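Local coordinates for protein extracellular ligand-binding receptor (Verminephrobacter eiseniae, PDB 4M88) that probably binds an amino acid or similar small solute outside the cell membrane for uptake by an ABC transporter, at residues P116-Q127 / F334-V344. Numbering follows the deposited sequence.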
ATOM      1  N   PRO A 116      -4.486 -18.465   0.787  1.00 13.71           N
ATOM      2  CA  PRO A 116      -4.718 -18.671  -0.648  1.00 15.15           C
ATOM      3  C   PRO A 116      -5.890 -17.877  -1.221  1.00 13.27           C
ATOM      4  O   PRO A 116      -6.001 -17.790  -2.450  1.00 15.26           O
ATOM      5  CB  PRO A 116      -4.945 -20.191  -0.767  1.00 20.27           C
ATOM      6  CG  PRO A 116      -5.206 -20.672   0.639  1.00 22.00           C
ATOM      7  CD  PRO A 116      -4.460 -19.735   1.535  1.00 15.11           C
ATOM      8  N   LYS A 117      -6.741 -17.292  -0.377  1.00 12.91           N
ATOM      9  CA  LYS A 117      -7.813 -16.436  -0.885  1.00 12.51           C
ATOM     10  C   LYS A 117      -7.447 -14.941  -0.853  1.00 14.11           C
ATOM     11  O   LYS A 117      -8.257 -14.084  -1.196  1.00 12.65           O
ATOM     12  CB  LYS A 117      -9.109 -16.677  -0.096  1.00 12.57           C
ATOM     13  CG  LYS A 117      -9.690 -18.078  -0.277  1.00 13.10           C
ATOM     14  CD  LYS A 117     -10.971 -18.230   0.536  1.00 13.22           C
ATOM     15  CE  LYS A 117     -11.467 -19.662   0.512  1.00 19.33           C
ATOM     16  NZ  LYS A 117     -12.684 -19.794   1.354  1.00 17.95           N
ATOM     17  N   PHE A 118      -6.216 -14.645  -0.448  1.00 11.97           N
ATOM     18  CA  PHE A 118      -5.754 -13.277  -0.208  1.00 11.61           C
ATOM     19  C   PHE A 118      -4.717 -12.960  -1.293  1.00 11.64           C
ATOM     20  O   PHE A 118      -3.639 -13.574  -1.331  1.00 12.69           O
ATOM     21  CB  PHE A 118      -5.149 -13.237   1.202  1.00 11.63           C
ATOM     22  CG  PHE A 118      -4.757 -11.868   1.694  1.00 12.15           C
ATOM     23  CD1 PHE A 118      -5.235 -10.713   1.091  1.00 11.12           C
ATOM     24  CD2 PHE A 118      -3.884 -11.752   2.778  1.00 13.31           C
ATOM     25  CE1 PHE A 118      -4.860  -9.442   1.567  1.00 15.44           C
ATOM     26  CE2 PHE A 118      -3.491 -10.503   3.257  1.00 19.64           C
ATOM     27  CZ  PHE A 118      -3.984  -9.337   2.647  1.00 18.28           C
ATOM     28  N   PHE A 119      -5.073 -12.060  -2.213  1.00 11.53           N
ATOM     29  CA  PHE A 119      -4.229 -11.745  -3.382  1.00 11.73           C
ATOM     30  C   PHE A 119      -3.622 -10.370  -3.209  1.00 12.78           C
ATOM     31  O   PHE A 119      -4.258  -9.492  -2.639  1.00 14.63           O
ATOM     32  CB  PHE A 119      -5.062 -11.765  -4.673  1.00 11.99           C
ATOM     33  CG  PHE A 119      -5.507 -13.139  -5.083  1.00 12.34           C
ATOM     34  CD1 PHE A 119      -4.809 -13.845  -6.050  1.00 12.89           C
ATOM     35  CD2 PHE A 119      -6.614 -13.731  -4.486  1.00 13.59           C
ATOM     36  CE1 PHE A 119      -5.208 -15.118  -6.435  1.00 15.47           C
ATOM     37  CE2 PHE A 119      -7.030 -15.015  -4.862  1.00 14.70           C
ATOM     38  CZ  PHE A 119      -6.320 -15.704  -5.838  1.00 14.17           C
ATOM     39  N   HIS A 120      -2.392 -10.173  -3.688  1.00 11.71           N
ATOM     40  CA  HIS A 120      -1.711  -8.898  -3.449  1.00 11.57           C
ATOM     41  C   HIS A 120      -1.416  -8.192  -4.755  1.00 11.95           C
ATOM     42  O   HIS A 120      -0.827  -8.775  -5.655  1.00 12.61           O
ATOM     43  CB  HIS A 120      -0.412  -9.137  -2.675  1.00 11.53           C
ATOM     44  CG  HIS A 120      -0.624  -9.903  -1.412  1.00 13.20           C
ATOM     45  ND1 HIS A 120      -1.032  -9.301  -0.239  1.00 14.65           N
ATOM     46  CD2 HIS A 120      -0.560 -11.231  -1.153  1.00 13.87           C
ATOM     47  CE1 HIS A 120      -1.181 -10.226   0.695  1.00 17.43           C
ATOM     48  NE2 HIS A 120      -0.906 -11.406   0.165  1.00 17.02           N
ATOM     49  N   VAL A 121      -1.847  -6.938  -4.857  1.00 11.93           N
ATOM     50  CA  VAL A 121      -1.647  -6.154  -6.068  1.00 12.43           C
ATOM     51  C   VAL A 121      -0.362  -5.320  -5.950  1.00 13.20           C
ATOM     52  O   VAL A 121       0.333  -5.108  -6.934  1.00 16.99           O
ATOM     53  CB  VAL A 121      -2.877  -5.264  -6.353  1.00 13.98           C
ATOM     54  CG1 VAL A 121      -2.641  -4.381  -7.555  1.00 20.15           C
ATOM     55  CG2 VAL A 121      -4.105  -6.149  -6.597  1.00 13.82           C
ATOM     56  N   ARG A 122      -0.055  -4.846  -4.750  1.00 14.06           N
ATOM     57  CA  ARG A 122       1.173  -4.079  -4.555  1.00 13.75           C
ATOM     58  C   ARG A 122       2.332  -5.018  -4.261  1.00 17.49           C
ATOM     59  O   ARG A 122       2.142  -6.099  -3.687  1.00 14.10           O
ATOM     60  CB  ARG A 122       1.027  -3.104  -3.386  1.00 13.42           C
ATOM     61  CG  ARG A 122       0.681  -3.815  -2.074  1.00 17.98           C
ATOM     62  CD  ARG A 122       0.980  -2.936  -0.875  1.00 21.54           C
ATOM     63  NE  ARG A 122       0.481  -1.582  -1.101  1.00 26.06           N
ATOM     64  CZ  ARG A 122       1.107  -0.482  -0.700  1.00 35.24           C
ATOM     65  NH1 ARG A 122       0.579   0.715  -0.939  1.00 33.49           N
ATOM     66  NH2 ARG A 122       2.262  -0.580  -0.048  1.00 34.08           N
ATOM     67  N   ALA A 123       3.536  -4.600  -4.638  1.00 14.90           N
ATOM     68  CA  ALA A 123       4.736  -5.331  -4.245  1.00 15.09           C
ATOM     69  C   ALA A 123       4.828  -5.336  -2.722  1.00 11.99           C
ATOM     70  O   ALA A 123       4.307  -4.430  -2.047  1.00 13.33           O
ATOM     71  CB  ALA A 123       5.977  -4.680  -4.846  1.00 12.99           C
ATOM     72  N   GLY A 124       5.482  -6.348  -2.166  1.00 14.24           N
ATOM     73  CA  GLY A 124       5.585  -6.438  -0.720  1.00 13.79           C
ATOM     74  C   GLY A 124       6.630  -5.511  -0.113  1.00 17.23           C
ATOM     75  O   GLY A 124       7.543  -5.056  -0.808  1.00 15.69           O
ATOM     76  N   ASP A 125       6.475  -5.230   1.182  1.00 16.40           N
ATOM     77  CA  ASP A 125       7.461  -4.471   1.944  1.00 13.75           C
ATOM     78  C   ASP A 125       8.852  -5.071   1.794  1.00 12.10           C
ATOM     79  O   ASP A 125       9.837  -4.336   1.765  1.00 14.04           O
ATOM     80  CB  ASP A 125       7.080  -4.422   3.433  1.00 14.13           C
ATOM     81  CG  ASP A 125       5.948  -3.444   3.720  1.00 18.74           C
ATOM     82  OD1 ASP A 125       5.399  -2.869   2.756  1.00 18.53           O
ATOM     83  OD2 ASP A 125       5.605  -3.271   4.916  1.00 20.56           O
ATOM     84  N   LYS A 126       8.943  -6.396   1.676  1.00 14.32           N
ATOM     85  CA  LYS A 126      10.265  -7.023   1.619  1.00 14.18           C
ATOM     86  C   LYS A 126      11.035  -6.592   0.375  1.00 15.18           C
ATOM     87  O   LYS A 126      12.215  -6.219   0.439  1.00 14.09           O
ATOM     88  CB  LYS A 126      10.149  -8.546   1.685  1.00 16.17           C
ATOM     89  CG  LYS A 126      11.488  -9.274   1.634  1.00 16.18           C
ATOM     90  CD  LYS A 126      11.337 -10.746   1.994  1.00 20.83           C
ATOM     91  CE  LYS A 126      12.633 -11.499   1.715  1.00 27.55           C
ATOM     92  NZ  LYS A 126      12.616 -12.826   2.375  1.00 34.81           N
ATOM     93  N   GLN A 127      10.359  -6.624  -0.765  1.00 14.21           N
ATOM     94  CA  GLN A 127      11.006  -6.220  -2.002  1.00 13.28           C
ATOM     95  C   GLN A 127      11.290  -4.730  -1.993  1.00 13.12           C
ATOM     96  O   GLN A 127      12.332  -4.294  -2.483  1.00 16.30           O
ATOM     97  CB  GLN A 127      10.158  -6.574  -3.205  1.00 14.93           C
ATOM     98  CG  GLN A 127      10.961  -6.503  -4.491  1.00 18.56           C
ATOM     99  CD  GLN A 127      10.083  -6.545  -5.715  1.00 20.66           C
ATOM    100  OE1 GLN A 127       8.903  -6.889  -5.638  1.00 22.34           O
ATOM    101  NE2 GLN A 127      10.655  -6.193  -6.856  1.00 16.63           N
ATOM    102  N   PHE A 334      -0.716 -13.809 -11.247  1.00 13.86           N
ATOM    103  CA  PHE A 334      -0.887 -14.656 -10.073  1.00 13.53           C
ATOM    104  C   PHE A 334      -0.664 -16.140 -10.400  1.00 15.61           C
ATOM    105  O   PHE A 334      -1.096 -17.012  -9.643  1.00 17.50           O
ATOM    106  CB  PHE A 334      -2.293 -14.463  -9.486  1.00 13.85           C
ATOM    107  CG  PHE A 334      -2.603 -13.039  -9.096  1.00 15.78           C
ATOM    108  CD1 PHE A 334      -2.052 -12.483  -7.949  1.00 12.15           C
ATOM    109  CD2 PHE A 334      -3.466 -12.270  -9.864  1.00 16.60           C
ATOM    110  CE1 PHE A 334      -2.350 -11.164  -7.567  1.00 11.66           C
ATOM    111  CE2 PHE A 334      -3.772 -10.951  -9.498  1.00 19.03           C
ATOM    112  CZ  PHE A 334      -3.211 -10.396  -8.348  1.00 15.80           C
ATOM    113  N   SER A 335       0.011 -16.422 -11.516  1.00 15.11           N
ATOM    114  CA  SER A 335       0.274 -17.800 -11.954  1.00 19.01           C
ATOM    115  C   SER A 335       1.161 -18.584 -10.997  1.00 22.81           C
ATOM    116  O   SER A 335       1.043 -19.808 -10.892  1.00 27.82           O
ATOM    117  CB  SER A 335       0.990 -17.805 -13.314  1.00 24.38           C
ATOM    118  OG  SER A 335       0.178 -17.290 -14.343  1.00 35.17           O
ATOM    119  N   LYS A 336       2.084 -17.882 -10.350  1.00 19.01           N
ATOM    120  CA  LYS A 336       3.114 -18.528  -9.536  1.00 23.19           C
ATOM    121  C   LYS A 336       2.837 -18.377  -8.048  1.00 23.50           C
ATOM    122  O   LYS A 336       3.591 -18.869  -7.214  1.00 28.96           O
ATOM    123  CB  LYS A 336       4.482 -17.916  -9.863  1.00 25.30           C
ATOM    124  CG  LYS A 336       4.763 -17.853 -11.358  1.00 32.02           C
ATOM    125  CD  LYS A 336       6.112 -17.247 -11.651  1.00 37.35           C
ATOM    126  CE  LYS A 336       6.128 -16.602 -13.027  1.00 41.17           C
ATOM    127  NZ  LYS A 336       7.391 -15.857 -13.254  1.00 49.00           N
ATOM    128  N   GLY A 337       1.760 -17.681  -7.714  1.00 18.85           N
ATOM    129  CA  GLY A 337       1.445 -17.420  -6.327  1.00 20.80           C
ATOM    130  C   GLY A 337       0.584 -16.180  -6.210  1.00 16.25           C
ATOM    131  O   GLY A 337       0.261 -15.532  -7.213  1.00 16.38           O
ATOM    132  N   ASN A 338       0.236 -15.823  -4.980  1.00 14.38           N
ATOM    133  CA  ASN A 338      -0.755 -14.772  -4.765  1.00 13.61           C
ATOM    134  C   ASN A 338      -0.208 -13.350  -4.762  1.00 13.73           C
ATOM    135  O   ASN A 338      -0.979 -12.397  -4.641  1.00 15.47           O
ATOM    136  CB  ASN A 338      -1.545 -15.045  -3.491  1.00 14.05           C
ATOM    137  CG  ASN A 338      -2.666 -16.028  -3.713  1.00 17.16           C
ATOM    138  OD1 ASN A 338      -2.611 -16.859  -4.629  1.00 15.00           O
ATOM    139  ND2 ASN A 338      -3.690 -15.951  -2.874  1.00 14.70           N
ATOM    140  N   ALA A 339       1.107 -13.207  -4.894  1.00 14.44           N
ATOM    141  CA  ALA A 339       1.721 -11.882  -5.042  1.00 13.99           C
ATOM    142  C   ALA A 339       1.845 -11.568  -6.524  1.00 16.12           C
ATOM    143  O   ALA A 339       2.657 -12.176  -7.225  1.00 18.94           O
ATOM    144  CB  ALA A 339       3.096 -11.843  -4.385  1.00 14.74           C
ATOM    145  N   GLY A 340       1.045 -10.620  -6.999  1.00 11.68           N
ATOM    146  CA  GLY A 340       0.892 -10.420  -8.428  1.00 11.70           C
ATOM    147  C   GLY A 340       1.841  -9.424  -9.046  1.00 17.78           C
ATOM    148  O   GLY A 340       1.948  -9.362 -10.271  1.00 13.07           O
ATOM    149  N   SER A 341       2.536  -8.645  -8.218  1.00 14.91           N
ATOM    150  CA  SER A 341       3.380  -7.580  -8.752  1.00 12.55           C
ATOM    151  C   SER A 341       4.783  -7.575  -8.155  1.00 16.70           C
ATOM    152  O   SER A 341       4.939  -7.721  -6.950  1.00 16.80           O
ATOM    153  CB  SER A 341       2.726  -6.214  -8.505  1.00 11.62           C
ATOM    154  OG  SER A 341       3.584  -5.157  -8.926  1.00 12.67           O
ATOM    155  N   ARG A 342       5.794  -7.388  -9.001  1.00 12.80           N
ATOM    156  CA  ARG A 342       7.153  -7.102  -8.521  1.00 16.95           C
ATOM    157  C   ARG A 342       7.612  -5.693  -8.925  1.00 16.43           C
ATOM    158  O   ARG A 342       8.815  -5.388  -8.934  1.00 18.30           O
ATOM    159  CB  ARG A 342       8.142  -8.151  -9.026  1.00 18.78           C
ATOM    160  CG  ARG A 342       8.182  -9.450  -8.207  1.00 20.74           C
ATOM    161  CD  ARG A 342       9.491 -10.234  -8.480  1.00 53.26           C
ATOM    162  NE  ARG A 342      10.439 -10.160  -7.364  1.00 56.20           N
ATOM    163  CZ  ARG A 342      11.724  -9.823  -7.475  1.00 58.87           C
ATOM    164  NH1 ARG A 342      12.241  -9.525  -8.661  1.00 59.73           N
ATOM    165  NH2 ARG A 342      12.495  -9.785  -6.395  1.00 59.25           N
ATOM    166  N   TYR A 343       6.656  -4.834  -9.258  1.00 14.38           N
ATOM    167  CA  TYR A 343       6.968  -3.448  -9.611  1.00 15.14           C
ATOM    168  C   TYR A 343       7.399  -2.660  -8.372  1.00 14.47           C
ATOM    169  O   TYR A 343       6.655  -2.537  -7.413  1.00 12.95           O
ATOM    170  CB  TYR A 343       5.754  -2.766 -10.266  1.00 18.36           C
ATOM    171  CG  TYR A 343       5.988  -1.321 -10.683  1.00 17.49           C
ATOM    172  CD1 TYR A 343       6.204  -0.989 -12.013  1.00 28.25           C
ATOM    173  CD2 TYR A 343       5.982  -0.288  -9.746  1.00 17.56           C
ATOM    174  CE1 TYR A 343       6.419   0.329 -12.398  1.00 26.86           C
ATOM    175  CE2 TYR A 343       6.201   1.029 -10.120  1.00 14.67           C
ATOM    176  CZ  TYR A 343       6.407   1.331 -11.447  1.00 20.09           C
ATOM    177  OH  TYR A 343       6.629   2.642 -11.817  1.00 23.97           O
ATOM    178  N   VAL A 344       8.606  -2.106  -8.409  1.00 12.62           N
ATOM    179  CA  VAL A 344       9.059  -1.221  -7.344  1.00 11.72           C
ATOM    180  C   VAL A 344       9.864  -0.099  -7.998  1.00 14.89           C
ATOM    181  O   VAL A 344      10.712  -0.357  -8.842  1.00 17.46           O
ATOM    182  CB  VAL A 344       9.929  -1.983  -6.317  1.00 19.09           C
ATOM    183  CG1 VAL A 344      10.786  -1.025  -5.543  1.00 28.37           C
ATOM    184  CG2 VAL A 344       9.068  -2.820  -5.370  1.00 19.62           C
TER
HETATM  185  O   HOH W   1      -4.490 -19.079  -4.465  1.00 25.15           O
HETATM  186  O   HOH W   2       2.751  -8.426  -5.111  1.00 17.17           O
HETATM  187  O   HOH W   3       3.934  -3.206  -7.155  1.00 15.21           O
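Asn338 ND2 spends both its hydrogens on backbone carbonyls, reaching Phe118 O at 2.8 Å and Pro116 O at 3.0 Å. Both acceptors lie near the plane of its amide, yet the nitrogen sits above each carbonyl plane. A water joins Asn338 OD1 to Pro116 O. The contact lies in the hinge region of a two-lobed periplasmic binding protein. Residues 116-127 leave the five-stranded sheet of one lobe for helix 125-138 of the other, and residues 334-344 lead into strand 345-349 of that second lobe. The Asn338 amide also stacks on the Phe119 ring, planes 17° apart, with ND2 over the ring centre. Phe119 turns its edge to the face of Phe334 in a T-shaped pair, ring centroids 5.2 Å apart. With alanine in place of this asparagine, the Pro116 and Phe118 carbonyls would probably lose this donor and one Phe119 face its amide. A single beta bridge follows: His120 N donates to Asn338 O at 2.8 Å, and Gly340 N to His120 O at 3.0 Å. Farther along, Gln127 swings CG opposite its own amide nitrogen (chi1 -165°), and the extended chain then carries NE2 to Arg342 O at 2.9 Å. Its amide lies flat over one face of the Arg342 guanidinium. Ala123 CB packs on Val344 CG2 at 3.6 Å. Beside it, one water accepts from Ala123 N and Ser341 OG and donates to Tyr343 O.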